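Local coordinates for protein esterase (Xanthomonas oryzae pv. oryzae, PDB 3H2G) that hydrolyses ester bonds as a rice cell-wall-degrading esterase that contributes to the virulence of the bacterium, at residues T111-S115 with Q116-V120; S157-H161 with L162-L166; A238-A241 with M242-Y246; A263-E266 with P267-G271. One frame throughout, in Å; residues are numbered along the deposited sequence.

Interaction 1: T111-S115 with Q116-V120; sequences TRLAS and QGYVV
Leu-113 and Ala-114, at the end of helix 108-114, give their carbonyl oxygens to residues just beyond it in a Schellman motif. Tyr-118 N bonds to Leu-113 O at 3.2 Å and Gly-117 N to Ala-114 O at 3.1 Å, with Gly-117 as the C-prime residue at positive phi. Gln-116 N is a second donor to Leu-113 O, 2.9 Å away, and the two N-H groups reach this oxygen from opposite faces of its carbonyl plane. The Gln-116 side chain folds back over the helix end. Its CB lies 3.5 Å from Leu-113 O. CG, placed opposite its own carbonyl carbon (chi1 -67°), rests 3.4 Å from Arg-112 O. A bend at chi2 (-55°) then carries CD and the amide past the Ser-115 carbonyl. At the tip, NE2 donates to water 1 and to Gln-39 O, so two bonds grip the amide nitrogen. Water 1 in turn donates to Thr-111 O, which also accepts from Ser-115 OG above its carbonyl plane. On the apolar side, Leu-113 CD2 lies over one face of the Tyr-118 ring, whose OH reaches Asp-394 of helix 376-396. Leu-113 CB meets Val-120 CG2 at 4.2 Å, joining the helix to strand 119-123 of the central sheet. Ala-114 CA makes a CA-H...O contact with Tyr-118 O, 3.2 Å long and 160° at the hydrogen.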
loop_
_atom_site.group_PDB
_atom_site.type_symbol
_atom_site.label_atom_id
_atom_site.label_comp_id
_atom_site.label_asym_id
_atom_site.label_seq_id
_atom_site.Cartn_x
_atom_site.Cartn_y
_atom_site.Cartn_z
ATOM N N THR A 111 -4.834 -1.414 -16.911
ATOM C CA THR A 111 -4.130 -1.960 -18.067
ATOM C C THR A 111 -3.438 -3.306 -17.929
ATOM O O THR A 111 -3.325 -4.040 -18.909
ATOM C CB THR A 111 -3.085 -0.947 -18.596
ATOM O OG1 THR A 111 -2.028 -0.790 -17.639
ATOM C CG2 THR A 111 -3.736 0.403 -18.834
ATOM N N ARG A 112 -2.979 -3.646 -16.728
ATOM C CA ARG A 112 -2.269 -4.908 -16.542
ATOM C C ARG A 112 -3.038 -6.010 -15.826
ATOM O O ARG A 112 -2.780 -7.188 -16.049
ATOM C CB ARG A 112 -0.973 -4.662 -15.768
ATOM C CG ARG A 112 -0.062 -3.620 -16.376
ATOM C CD ARG A 112 0.500 -4.074 -17.708
ATOM N NE ARG A 112 1.469 -3.108 -18.216
ATOM C CZ ARG A 112 2.273 -3.324 -19.251
ATOM N NH1 ARG A 112 2.227 -4.481 -19.901
ATOM N NH2 ARG A 112 3.133 -2.387 -19.625
ATOM N N LEU A 113 -3.971 -5.631 -14.961
ATOM C CA LEU A 113 -4.715 -6.618 -14.187
ATOM C C LEU A 113 -6.188 -6.784 -14.563
ATOM O O LEU A 113 -6.603 -7.866 -14.986
ATOM C CB LEU A 113 -4.579 -6.284 -12.698
ATOM C CG LEU A 113 -3.137 -6.369 -12.170
ATOM C CD1 LEU A 113 -3.067 -5.826 -10.755
ATOM C CD2 LEU A 113 -2.654 -7.819 -12.215
ATOM N N ALA A 114 -6.978 -5.727 -14.408
ATOM C CA ALA A 114 -8.399 -5.807 -14.738
ATOM C C ALA A 114 -8.608 -6.170 -16.206
ATOM O O ALA A 114 -9.548 -6.889 -16.551
ATOM C CB ALA A 114 -9.091 -4.479 -14.426
ATOM N N SER A 115 -7.726 -5.670 -17.067
ATOM C CA SER A 115 -7.827 -5.927 -18.501
ATOM C C SER A 115 -7.540 -7.383 -18.835
ATOM O O SER A 115 -7.782 -7.827 -19.959
ATOM C CB SER A 115 -6.847 -5.045 -19.265
ATOM O OG SER A 115 -5.513 -5.461 -19.023
ATOM N N GLN A 116 -7.013 -8.118 -17.860
ATOM C CA GLN A 116 -6.694 -9.523 -18.054
ATOM C C GLN A 116 -7.645 -10.453 -17.304
ATOM O O GLN A 116 -7.390 -11.655 -17.200
ATOM C CB GLN A 116 -5.249 -9.800 -17.627
ATOM C CG GLN A 116 -4.196 -9.145 -18.509
ATOM C CD GLN A 116 -4.348 -9.496 -19.983
ATOM O OE1 GLN A 116 -4.741 -10.612 -20.336
ATOM N NE2 GLN A 116 -4.019 -8.546 -20.853
ATOM N N GLY A 117 -8.727 -9.899 -16.766
ATOM C CA GLY A 117 -9.703 -10.726 -16.073
ATOM C C GLY A 117 -9.678 -10.721 -14.558
ATOM O O GLY A 117 -10.387 -11.501 -13.926
ATOM N N TYR A 118 -8.860 -9.859 -13.965
ATOM C CA TYR A 118 -8.790 -9.780 -12.513
ATOM C C TYR A 118 -9.751 -8.730 -11.970
ATOM O O TYR A 118 -9.744 -7.587 -12.418
ATOM C CB TYR A 118 -7.375 -9.416 -12.049
ATOM C CG TYR A 118 -6.340 -10.498 -12.243
ATOM C CD1 TYR A 118 -5.718 -10.686 -13.476
ATOM C CD2 TYR A 118 -5.984 -11.339 -11.188
ATOM C CE1 TYR A 118 -4.762 -11.683 -13.654
ATOM C CE2 TYR A 118 -5.032 -12.343 -11.355
ATOM C CZ TYR A 118 -4.426 -12.508 -12.589
ATOM O OH TYR A 118 -3.489 -13.497 -12.762
ATOM N N VAL A 119 -10.592 -9.117 -11.016
ATOM C CA VAL A 119 -11.485 -8.151 -10.392
ATOM C C VAL A 119 -10.571 -7.503 -9.357
ATOM O O VAL A 119 -9.934 -8.200 -8.565
ATOM C CB VAL A 119 -12.678 -8.834 -9.687
ATOM C CG1 VAL A 119 -13.482 -7.806 -8.896
ATOM C CG2 VAL A 119 -13.575 -9.498 -10.719
ATOM N N VAL A 120 -10.478 -6.178 -9.378
ATOM C CA VAL A 120 -9.597 -5.483 -8.452
ATOM C C VAL A 120 -10.358 -4.610 -7.467
ATOM O O VAL A 120 -11.182 -3.791 -7.861
ATOM C CB VAL A 120 -8.580 -4.600 -9.215
ATOM C CG1 VAL A 120 -7.603 -3.960 -8.232
ATOM C CG2 VAL A 120 -7.825 -5.434 -10.237
HETATM O O HOH W 1 -2.423 -6.413 -20.056
#

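Interaction 2: S157-H161 with L162-L166; sequences SVLQH and LKTPL
Leu-162 N donates to Val-158 O over 3.1 Å, an i+4 to i bond in the closing turn of helix 141-162. The side chain of Leu-162 runs beside that of Val-158 and points the same way. Its CG passes 3.5 Å from Val-158 O before CD1 meets Val-158 CG1 at 4.1 Å. Both residues pack on Phe-12 of strand 7-16, so this flank of the helix end leans on the edge strand of the sheet. Lys-163 then leaves helical geometry with phi at 66°. It is the C-prime residue of a Schellman motif: Thr-164 N reaches back to Leu-159 O at 3.0 Å, while the inner bond from Lys-163 N to Gln-160 O is weak. Beyond CG, the lysine chain is fully extended, and CG itself stays near Gln-160 O. Thr-164 is turned so that OG1 lies beside its own backbone N (chi1 -57°). In this setting OG1, CB and CG2 all lie against one methyl of Leu-159, the closest being OG1, 3.6 Å from Leu-159 CD2. The carbonyl of Pro-165 accepts a backbone hydrogen bond from Tyr-79, bringing the chain alongside strand 79-85. At Leu-166 the side chain meets Leu-159 at roughly a right angle, and both of its methyls touch the other methyl of that leucine: Leu-166 CD1 lies 3.9 Å and Leu-166 CD2 4.1 Å from Leu-159 CD1. The Leu-159 side chain also packs on Val-119 of strand 119-123 and Ile-69 of strand 60-71.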
loop_
_atom_site.group_PDB
_atom_site.type_symbol
_atom_site.label_atom_id
_atom_site.label_comp_id
_atom_site.label_asym_id
_atom_site.label_seq_id
_atom_site.Cartn_x
_atom_site.Cartn_y
_atom_site.Cartn_z
ATOM N N SER A 157 -20.517 -7.508 -2.278
ATOM C CA SER A 157 -21.944 -7.217 -2.283
ATOM C C SER A 157 -22.297 -6.529 -3.600
ATOM O O SER A 157 -23.337 -6.808 -4.202
ATOM C CB SER A 157 -22.313 -6.323 -1.099
ATOM O OG SER A 157 -22.108 -7.015 0.120
ATOM N N VAL A 158 -21.422 -5.634 -4.052
ATOM C CA VAL A 158 -21.654 -4.945 -5.315
ATOM C C VAL A 158 -21.627 -5.989 -6.430
ATOM O O VAL A 158 -22.484 -5.997 -7.314
ATOM C CB VAL A 158 -20.558 -3.884 -5.599
ATOM C CG1 VAL A 158 -20.765 -3.274 -6.986
ATOM C CG2 VAL A 158 -20.601 -2.796 -4.537
ATOM N N LEU A 159 -20.641 -6.878 -6.372
ATOM C CA LEU A 159 -20.491 -7.923 -7.377
ATOM C C LEU A 159 -21.668 -8.899 -7.378
ATOM O O LEU A 159 -22.100 -9.352 -8.441
ATOM C CB LEU A 159 -19.173 -8.669 -7.151
ATOM C CG LEU A 159 -17.941 -7.775 -7.340
ATOM C CD1 LEU A 159 -16.732 -8.386 -6.645
ATOM C CD2 LEU A 159 -17.686 -7.575 -8.834
ATOM N N GLN A 160 -22.186 -9.219 -6.193
ATOM C CA GLN A 160 -23.326 -10.127 -6.081
ATOM C C GLN A 160 -24.550 -9.534 -6.774
ATOM O O GLN A 160 -25.259 -10.224 -7.508
ATOM C CB GLN A 160 -23.668 -10.389 -4.610
ATOM C CG GLN A 160 -22.669 -11.256 -3.865
ATOM C CD GLN A 160 -23.021 -11.424 -2.395
ATOM O OE1 GLN A 160 -24.117 -11.872 -2.053
ATOM N NE2 GLN A 160 -22.087 -11.068 -1.517
ATOM N N HIS A 161 -24.796 -8.252 -6.528
ATOM C CA HIS A 161 -25.937 -7.568 -7.124
ATOM C C HIS A 161 -25.818 -7.520 -8.646
ATOM O O HIS A 161 -26.811 -7.646 -9.362
ATOM C CB HIS A 161 -26.050 -6.150 -6.562
ATOM C CG HIS A 161 -27.292 -5.434 -6.985
ATOM N ND1 HIS A 161 -28.552 -5.974 -6.827
ATOM C CD2 HIS A 161 -27.474 -4.221 -7.559
ATOM C CE1 HIS A 161 -29.453 -5.126 -7.287
ATOM N NE2 HIS A 161 -28.826 -4.053 -7.736
ATOM N N LEU A 162 -24.595 -7.338 -9.134
ATOM C CA LEU A 162 -24.336 -7.287 -10.570
ATOM C C LEU A 162 -24.292 -8.686 -11.166
ATOM O O LEU A 162 -24.333 -8.852 -12.386
ATOM C CB LEU A 162 -22.998 -6.608 -10.839
ATOM C CG LEU A 162 -22.909 -5.100 -10.623
ATOM C CD1 LEU A 162 -21.465 -4.658 -10.806
ATOM C CD2 LEU A 162 -23.823 -4.387 -11.610
ATOM N N LYS A 163 -24.201 -9.683 -10.294
ATOM C CA LYS A 163 -24.112 -11.078 -10.703
ATOM C C LYS A 163 -22.807 -11.361 -11.446
ATOM O O LYS A 163 -22.742 -12.237 -12.305
ATOM C CB LYS A 163 -25.321 -11.471 -11.558
ATOM C CG LYS A 163 -26.622 -11.506 -10.765
ATOM C CD LYS A 163 -27.795 -11.980 -11.608
ATOM C CE LYS A 163 -29.068 -12.040 -10.774
ATOM N NZ LYS A 163 -30.251 -12.457 -11.578
ATOM N N THR A 164 -21.765 -10.609 -11.105
ATOM C CA THR A 164 -20.456 -10.806 -11.716
ATOM C C THR A 164 -19.965 -12.180 -11.260
ATOM O O THR A 164 -19.946 -12.471 -10.067
ATOM C CB THR A 164 -19.447 -9.739 -11.241
ATOM O OG1 THR A 164 -19.962 -8.433 -11.528
ATOM C CG2 THR A 164 -18.106 -9.921 -11.946
ATOM N N PRO A 165 -19.566 -13.043 -12.203
ATOM C CA PRO A 165 -19.085 -14.382 -11.849
ATOM C C PRO A 165 -17.686 -14.419 -11.225
ATOM O O PRO A 165 -16.694 -14.113 -11.884
ATOM C CB PRO A 165 -19.154 -15.126 -13.179
ATOM C CG PRO A 165 -18.803 -14.058 -14.162
ATOM C CD PRO A 165 -19.612 -12.869 -13.666
ATOM N N LEU A 166 -17.626 -14.794 -9.950
ATOM C CA LEU A 166 -16.366 -14.893 -9.217
ATOM C C LEU A 166 -15.995 -16.364 -9.057
ATOM O O LEU A 166 -16.861 -17.201 -8.806
ATOM C CB LEU A 166 -16.503 -14.239 -7.839
ATOM C CG LEU A 166 -16.907 -12.760 -7.835
ATOM C CD1 LEU A 166 -17.063 -12.268 -6.402
ATOM C CD2 LEU A 166 -15.855 -11.939 -8.568
#

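Interaction 3: A238-A241 with M242-Y246; sequences AIVA and MQHTY
The His-244 imidazole lies alongside Val-240, both side chains pointing the same way one turn apart on the alpha-helix 231-246. Its NE2 and CD2 lie against Val-240 CG1, 3.5 Å from NE2, while Val-240 O approaches the ring obliquely, 3.1 Å from CD2. The ring also stacks with Tyr-135, from a loop beside the helix. Tyr-246, the other flat group, has Thr-245 CG2 over one face, offset toward the rim, and Met-242 SD at its edge in the ring plane; its OH is held by Asn-317. Met-242 gets there by bending at chi2 (-59°), with CG 3.1 Å from Ala-238 O. Beneath these groups runs an unbroken i+4 to i ladder in which Met-242, Gln-243, His-244 and Thr-245 donate to Ala-238, Ile-239, Val-240 and Ala-241 in turn. Gln-243 sets CG opposite its backbone N (chi1 168°) and curls at chi2, and OE1 accepts from the N-H groups of Ile-249 and Tyr-250. That amide therefore ties the last turn to the chain leaving it. The helix packs on helix 309-316, where Phe-310 meets Ala-238 and Ile-239; Tyr-138, from a loop, touches Ala-241. At Ala-241 the carbonyl oxygen receives Thr-245 N at 2.9 Å, and Thr-245 OG1 lies 3.0 Å from the same Ala-241 O.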
loop_
_atom_site.group_PDB
_atom_site.type_symbol
_atom_site.label_atom_id
_atom_site.label_comp_id
_atom_site.label_asym_id
_atom_site.label_seq_id
_atom_site.Cartn_x
_atom_site.Cartn_y
_atom_site.Cartn_z
ATOM N N ALA A 238 4.894 9.133 9.129
ATOM C CA ALA A 238 4.964 8.019 10.071
ATOM C C ALA A 238 4.875 8.453 11.532
ATOM O O ALA A 238 4.135 7.858 12.313
ATOM C CB ALA A 238 6.252 7.231 9.848
ATOM N N ILE A 239 5.637 9.479 11.901
ATOM C CA ILE A 239 5.642 9.973 13.279
ATOM C C ILE A 239 4.279 10.531 13.693
ATOM O O ILE A 239 3.741 10.168 14.743
ATOM C CB ILE A 239 6.725 11.065 13.463
ATOM C CG1 ILE A 239 8.112 10.439 13.288
ATOM C CG2 ILE A 239 6.585 11.729 14.836
ATOM C CD1 ILE A 239 9.248 11.448 13.232
ATOM N N VAL A 240 3.727 11.412 12.866
ATOM C CA VAL A 240 2.428 12.016 13.145
ATOM C C VAL A 240 1.328 10.952 13.230
ATOM O O VAL A 240 0.491 10.983 14.135
ATOM C CB VAL A 240 2.070 13.059 12.054
ATOM C CG1 VAL A 240 0.631 13.509 12.200
ATOM C CG2 VAL A 240 3.006 14.259 12.163
ATOM N N ALA A 241 1.339 10.006 12.296
ATOM C CA ALA A 241 0.335 8.946 12.279
ATOM C C ALA A 241 0.461 8.020 13.486
ATOM O O ALA A 241 -0.543 7.667 14.105
ATOM C CB ALA A 241 0.438 8.139 10.987
ATOM N N MET A 242 1.686 7.626 13.829
ATOM C CA MET A 242 1.877 6.739 14.972
ATOM C C MET A 242 1.444 7.418 16.268
ATOM O O MET A 242 0.970 6.755 17.189
ATOM C CB MET A 242 3.333 6.277 15.064
ATOM C CG MET A 242 3.729 5.288 13.973
ATOM S SD MET A 242 2.729 3.776 13.989
ATOM C CE MET A 242 3.198 3.029 12.425
ATOM N N GLN A 243 1.609 8.738 16.340
ATOM C CA GLN A 243 1.184 9.476 17.527
ATOM C C GLN A 243 -0.347 9.445 17.599
ATOM O O GLN A 243 -0.917 9.253 18.668
ATOM C CB GLN A 243 1.683 10.927 17.469
ATOM C CG GLN A 243 1.062 11.857 18.518
ATOM C CD GLN A 243 1.178 11.315 19.933
ATOM O OE1 GLN A 243 2.215 10.781 20.319
ATOM N NE2 GLN A 243 0.112 11.463 20.718
ATOM N N HIS A 244 -1.011 9.624 16.460
ATOM C CA HIS A 244 -2.475 9.593 16.430
ATOM C C HIS A 244 -2.983 8.214 16.835
ATOM O O HIS A 244 -3.904 8.077 17.642
ATOM C CB HIS A 244 -3.007 9.890 15.024
ATOM C CG HIS A 244 -2.872 11.318 14.597
ATOM N ND1 HIS A 244 -3.350 12.371 15.348
ATOM C CD2 HIS A 244 -2.367 11.863 13.465
ATOM C CE1 HIS A 244 -3.146 13.502 14.696
ATOM N NE2 HIS A 244 -2.551 13.222 13.550
ATOM N N THR A 245 -2.373 7.189 16.252
ATOM C CA THR A 245 -2.762 5.808 16.502
ATOM C C THR A 245 -2.478 5.307 17.915
ATOM O O THR A 245 -3.368 4.770 18.575
ATOM C CB THR A 245 -2.060 4.858 15.503
ATOM O OG1 THR A 245 -2.358 5.271 14.161
ATOM C CG2 THR A 245 -2.527 3.415 15.707
ATOM N N TYR A 246 -1.246 5.491 18.381
ATOM C CA TYR A 246 -0.857 5.006 19.702
ATOM C C TYR A 246 -0.847 6.032 20.825
ATOM O O TYR A 246 -0.822 5.659 21.999
ATOM C CB TYR A 246 0.515 4.328 19.627
ATOM C CG TYR A 246 0.532 3.110 18.741
ATOM C CD1 TYR A 246 1.001 3.183 17.428
ATOM C CD2 TYR A 246 0.043 1.885 19.201
ATOM C CE1 TYR A 246 0.981 2.069 16.593
ATOM C CE2 TYR A 246 0.020 0.761 18.374
ATOM C CZ TYR A 246 0.491 0.861 17.072
ATOM O OH TYR A 246 0.471 -0.248 16.253
#

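Interaction 4: A263-E266 with P267-G271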
loop_
_atom_site.group_PDB
_atom_site.type_symbol
_atom_site.label_atom_id
_atom_site.label_comp_id
_atom_site.label_asym_id
_atom_site.label_seq_id
_atom_site.Cartn_x
_atom_site.Cartn_y
_atom_site.Cartn_z
ATOM N N ALA A 263 4.892 23.252 14.391
ATOM C CA ALA A 263 3.545 23.800 14.286
ATOM C C ALA A 263 2.847 23.542 12.953
ATOM O O ALA A 263 1.630 23.690 12.854
ATOM C CB ALA A 263 3.579 25.305 14.566
ATOM N N LYS A 264 3.594 23.145 11.932
ATOM C CA LYS A 264 2.977 22.924 10.628
ATOM C C LYS A 264 2.925 21.486 10.128
ATOM O O LYS A 264 2.270 21.208 9.122
ATOM C CB LYS A 264 3.685 23.771 9.572
ATOM C CG LYS A 264 5.113 23.343 9.296
ATOM C CD LYS A 264 5.701 24.089 8.100
ATOM C CE LYS A 264 4.966 23.749 6.810
ATOM N NZ LYS A 264 5.526 24.480 5.631
ATOM N N VAL A 265 3.588 20.569 10.823
ATOM C CA VAL A 265 3.628 19.183 10.363
ATOM C C VAL A 265 2.360 18.332 10.494
ATOM O O VAL A 265 2.022 17.583 9.572
ATOM C CB VAL A 265 4.811 18.422 11.025
ATOM C CG1 VAL A 265 4.594 18.298 12.526
ATOM C CG2 VAL A 265 4.968 17.052 10.384
ATOM N N GLU A 266 1.642 18.438 11.608
ATOM C CA GLU A 266 0.452 17.604 11.774
ATOM C C GLU A 266 -0.649 17.785 10.720
ATOM O O GLU A 266 -1.160 16.801 10.184
ATOM C CB GLU A 266 -0.118 17.767 13.189
ATOM C CG GLU A 266 0.853 17.299 14.277
ATOM C CD GLU A 266 0.170 17.001 15.603
ATOM O OE1 GLU A 266 -0.505 17.900 16.149
ATOM O OE2 GLU A 266 0.313 15.862 16.101
ATOM N N PRO A 267 -1.016 19.035 10.395
ATOM C CA PRO A 267 -2.066 19.271 9.392
ATOM C C PRO A 267 -1.750 18.759 7.982
ATOM O O PRO A 267 -2.634 18.693 7.132
ATOM C CB PRO A 267 -2.227 20.793 9.412
ATOM C CG PRO A 267 -1.840 21.158 10.817
ATOM C CD PRO A 267 -0.628 20.295 11.051
ATOM N N LEU A 268 -0.495 18.393 7.733
ATOM C CA LEU A 268 -0.085 17.914 6.411
ATOM C C LEU A 268 -0.240 16.411 6.184
ATOM O O LEU A 268 -0.255 15.953 5.038
ATOM C CB LEU A 268 1.386 18.259 6.163
ATOM C CG LEU A 268 1.851 19.715 6.149
ATOM C CD1 LEU A 268 3.377 19.746 6.131
ATOM C CD2 LEU A 268 1.278 20.429 4.923
ATOM N N PHE A 269 -0.368 15.644 7.261
ATOM C CA PHE A 269 -0.425 14.193 7.123
ATOM C C PHE A 269 -1.612 13.467 7.750
ATOM O O PHE A 269 -1.530 13.008 8.888
ATOM C CB PHE A 269 0.877 13.609 7.680
ATOM C CG PHE A 269 2.114 14.137 7.001
ATOM C CD1 PHE A 269 2.421 13.759 5.696
ATOM C CD2 PHE A 269 2.963 15.023 7.659
ATOM C CE1 PHE A 269 3.558 14.254 5.053
ATOM C CE2 PHE A 269 4.104 15.527 7.026
ATOM C CZ PHE A 269 4.400 15.140 5.721
ATOM N N PRO A 270 -2.728 13.335 7.010
ATOM C CA PRO A 270 -2.954 13.816 5.642
ATOM C C PRO A 270 -3.498 15.240 5.663
ATOM O O PRO A 270 -3.903 15.736 6.713
ATOM C CB PRO A 270 -3.971 12.818 5.099
ATOM C CG PRO A 270 -4.828 12.569 6.292
ATOM C CD PRO A 270 -3.809 12.417 7.420
ATOM N N GLY A 271 -3.514 15.894 4.506
ATOM C CA GLY A 271 -4.008 17.256 4.455
ATOM C C GLY A 271 -4.438 17.724 3.078
ATOM O O GLY A 271 -4.921 16.941 2.262
HETATM O O HOH W 2 -2.334 14.600 11.064
HETATM O O HOH W 3 -4.158 15.842 9.328
#
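Glu-266 and Pro-267 are the central pair of the first of two overlapping beta turns, 265-268 and 266-269, each closed by an i+3 to i backbone bond: Leu-268 N to Val-265 O and Phe-269 N to Glu-266 O, both 3.2 Å. The turns carry the chain from the short, weakly bonded helix 261-264 into the loop before helix 275-280. The Pro-267 ring lies against the residues before it. Its CD lies 3.3 Å from Glu-266 CB and 3.6 Å from Lys-264 O, and its nitrogen has no hydrogen to give to the preceding turn. The neighbouring Glu-266 N is buried with no partner in the model. The carboxylate of Glu-266 heads outward from the turn, where OE2 bonds to Tyr-250 OH. Val-265 is buried, packed on Ser-236 and Val-240 of helix 231-246. With CG1 between its backbone N and carbonyl carbon (chi1 66°), the other methyl, CG2, is directed at Phe-269. There it sits at the ring's edge, in plane, 3.8 Å from Phe-269 CE2, and the two side chains are crossed at about a right angle. Leu-268 CB lies over one face of the same ring, offset toward the rim, and Tyr-237 of helix 231-246 meets the phenyl with planes about 35° apart. Leu-268 CG rests 3.4 Å from Lys-264 O. Following the turns, a cis peptide bond leads into Pro-270. Water 2 is close to two carbonyl oxygens, 2.6 Å from Glu-266 O and 2.8 Å from Phe-269 O.

Along the chain the four contacts come in series, none nested in or crossing another. Interaction 1 turns helix 108-114 into strand 119-123, and interaction 2 closes helix 141-162 before strand 166-167; both end helices against the central sheet of the alpha/beta-hydrolase fold. They touch through Val-119, whose CG1 and CG2 pack on Leu-159 and Leu-166. Interactions 3 and 4 lie in the helical region between strands 198-205 and 328-332. Their centres are about 12 Å apart, and Val-240 packs on Val-265, joining helix 231-246 to the turn after helix 261-264. The two pairs stand well apart: the centres of interactions 1 and 3 are about 34 Å from each other.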